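Local coordinates for putative cell adhesion protein (Bacteroides eggerthii, PDB 4GPV), which is a putative cell adhesion protein of the FimA-like fimbrial family and probably serves as a building block of pili, at residues V301-N306 with I329-T334. Residues are numbered along the deposited sequence; the frame is centred on the assembly and turned at random.
Sequences VTVTLN and IEVTVT
T302 with T332 and T304 with E330 are the two hydrogen-bonded pairs of this antiparallel ladder, and each is closed by two backbone hydrogen bonds. The shortest runs from T304 N to E330 O at 2.8 Å and is almost straight, 176° at the hydrogen; T302 N meets T332 O at 3.0 Å. Weaker CA-H...O contacts fill in between, among them V331 CA to T302 O at 3.3 Å.

The contact falls in the FimA-like C-terminal family region, of the transthyretin clan. Strand 297-306 lies between two neighbours: 329-343 runs antiparallel on one edge, while 146-169 runs parallel on the other, where V301, V303 and L305 hydrogen-bond to its backbone.

The alternation of side chains gives the pairing two unlike faces. V301, V303, L305, I329, V331 and V333 share the apolar one; V301 and V331 pack on I282, and L305 and I329 on Y280, of strand 274-283. Here V301 CG1 touches V331 CG1 at 3.8 Å, the two valines crossing at a slant, and L305 CD2 reaches I329 CG1 at 4.2 Å.

On the polar face T302 and T332 stand alongside each other. With T302 OG1 beside its own backbone N (chi1 -47°), a water hydrogen-bonds to T302 OG1 at 2.8 Å; in one of two conformers of T332 its OG1 also bonds this water, a tentative bridge.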
loop_
_atom_site.group_PDB
_atom_site.type_symbol
_atom_site.label_atom_id
_atom_site.label_comp_id
_atom_site.label_asym_id
_atom_site.label_seq_id
_atom_site.Cartn_x
_atom_site.Cartn_y
_atom_site.Cartn_z
ATOM N N VAL A 301 4.022 11.620 -6.877
ATOM C CA VAL A 301 3.329 12.889 -6.743
ATOM C C VAL A 301 4.363 13.984 -6.712
ATOM O O VAL A 301 5.178 13.971 -5.793
ATOM C CB VAL A 301 2.475 12.931 -5.459
ATOM C CG1 VAL A 301 1.784 14.295 -5.290
ATOM C CG2 VAL A 301 1.465 11.777 -5.405
ATOM N N THR A 302 4.343 14.906 -7.706
ATOM C CA THR A 302 5.247 16.078 -7.707
ATOM C C THR A 302 4.418 17.289 -7.348
ATOM O O THR A 302 3.432 17.586 -8.013
ATOM C CB THR A 302 5.965 16.240 -9.050
ATOM O OG1 THR A 302 6.484 14.981 -9.460
ATOM C CG2 THR A 302 7.077 17.300 -9.007
ATOM N N VAL A 303 4.807 17.986 -6.276
ATOM C CA VAL A 303 4.096 19.166 -5.786
ATOM C C VAL A 303 5.037 20.351 -5.971
ATOM O O VAL A 303 6.146 20.321 -5.423
ATOM C CB VAL A 303 3.717 18.970 -4.291
ATOM C CG1 VAL A 303 2.977 20.202 -3.742
ATOM C CG2 VAL A 303 2.880 17.702 -4.095
ATOM N N THR A 304 4.635 21.343 -6.791
ATOM C CA THR A 304 5.409 22.560 -7.015
ATOM C C THR A 304 4.666 23.637 -6.265
ATOM O O THR A 304 3.505 23.913 -6.584
ATOM C CB THR A 304 5.597 22.860 -8.516
ATOM O OG1 THR A 304 6.246 21.741 -9.112
ATOM C CG2 THR A 304 6.435 24.123 -8.775
ATOM N N LEU A 305 5.350 24.271 -5.307
ATOM C CA LEU A 305 4.781 25.349 -4.499
ATOM C C LEU A 305 5.358 26.691 -4.888
ATOM O O LEU A 305 6.551 26.764 -5.133
ATOM C CB LEU A 305 5.133 25.076 -3.036
ATOM C CG LEU A 305 4.673 23.739 -2.475
ATOM C CD1 LEU A 305 5.095 23.608 -1.045
ATOM C CD2 LEU A 305 3.150 23.579 -2.615
ATOM N N ASN A 306 4.552 27.746 -4.927
ATOM C CA ASN A 306 5.120 29.064 -5.206
ATOM C C ASN A 306 4.338 30.130 -4.443
ATOM O O ASN A 306 3.346 29.808 -3.775
ATOM C CB ASN A 306 5.228 29.362 -6.719
ATOM C CG ASN A 306 3.982 29.905 -7.373
ATOM O OD1 ASN A 306 2.882 29.446 -7.112
ATOM N ND2 ASN A 306 4.136 30.859 -8.286
ATOM N N ILE A 329 -0.250 26.144 -5.883
ATOM C CA ILE A 329 0.001 24.699 -5.793
ATOM C C ILE A 329 -0.190 24.088 -7.173
ATOM O O ILE A 329 -1.264 24.230 -7.754
ATOM C CB ILE A 329 -0.906 23.988 -4.728
ATOM C CG1 ILE A 329 -0.865 24.697 -3.363
ATOM C CG2 ILE A 329 -0.526 22.505 -4.592
ATOM C CD1 ILE A 329 -1.982 24.285 -2.343
ATOM N N GLU A 330 0.846 23.433 -7.703
ATOM C CA GLU A 330 0.808 22.708 -8.978
ATOM C C GLU A 330 1.137 21.264 -8.650
ATOM O O GLU A 330 2.177 21.013 -8.030
ATOM C CB GLU A 330 1.802 23.282 -10.002
ATOM C CG GLU A 330 1.788 22.547 -11.338
ATOM C CD GLU A 330 3.127 22.420 -12.044
ATOM O OE1 GLU A 330 3.806 23.455 -12.246
ATOM O OE2 GLU A 330 3.473 21.283 -12.440
ATOM N N VAL A 331 0.257 20.320 -9.032
ATOM C CA VAL A 331 0.473 18.905 -8.702
ATOM C C VAL A 331 0.359 18.031 -9.932
ATOM O O VAL A 331 -0.577 18.196 -10.729
ATOM C CB VAL A 331 -0.512 18.364 -7.602
ATOM C CG1 VAL A 331 -0.179 16.907 -7.229
ATOM C CG2 VAL A 331 -0.507 19.227 -6.339
ATOM N N THR A 332 1.317 17.102 -10.099
ATOM C CA THR A 332 1.256 16.082 -11.146
ATOM C C THR A 332 1.261 14.749 -10.447
ATOM O O THR A 332 2.000 14.564 -9.470
ATOM C CB THR A 332 2.352 16.161 -12.220
ATOM O OG1 THR A 332 3.595 15.711 -11.681
ATOM C CG2 THR A 332 2.445 17.538 -12.902
ATOM N N VAL A 333 0.401 13.834 -10.898
ATOM C CA VAL A 333 0.344 12.480 -10.316
ATOM C C VAL A 333 0.494 11.510 -11.453
ATOM O O VAL A 333 -0.281 11.574 -12.423
ATOM C CB VAL A 333 -0.916 12.153 -9.474
ATOM C CG1 VAL A 333 -0.841 10.732 -8.875
ATOM C CG2 VAL A 333 -1.135 13.181 -8.381
ATOM N N THR A 334 1.496 10.648 -11.363
ATOM C CA THR A 334 1.659 9.605 -12.366
ATOM C C THR A 334 1.596 8.263 -11.658
ATOM O O THR A 334 1.966 8.158 -10.473
ATOM C CB THR A 334 2.908 9.761 -13.228
ATOM O OG1 THR A 334 4.063 9.669 -12.408
ATOM C CG2 THR A 334 2.894 11.039 -14.086
HETATM O O HOH W 1 4.575 13.345 -10.577
HETATM O O HOH W 2 4.363 19.875 -10.015
#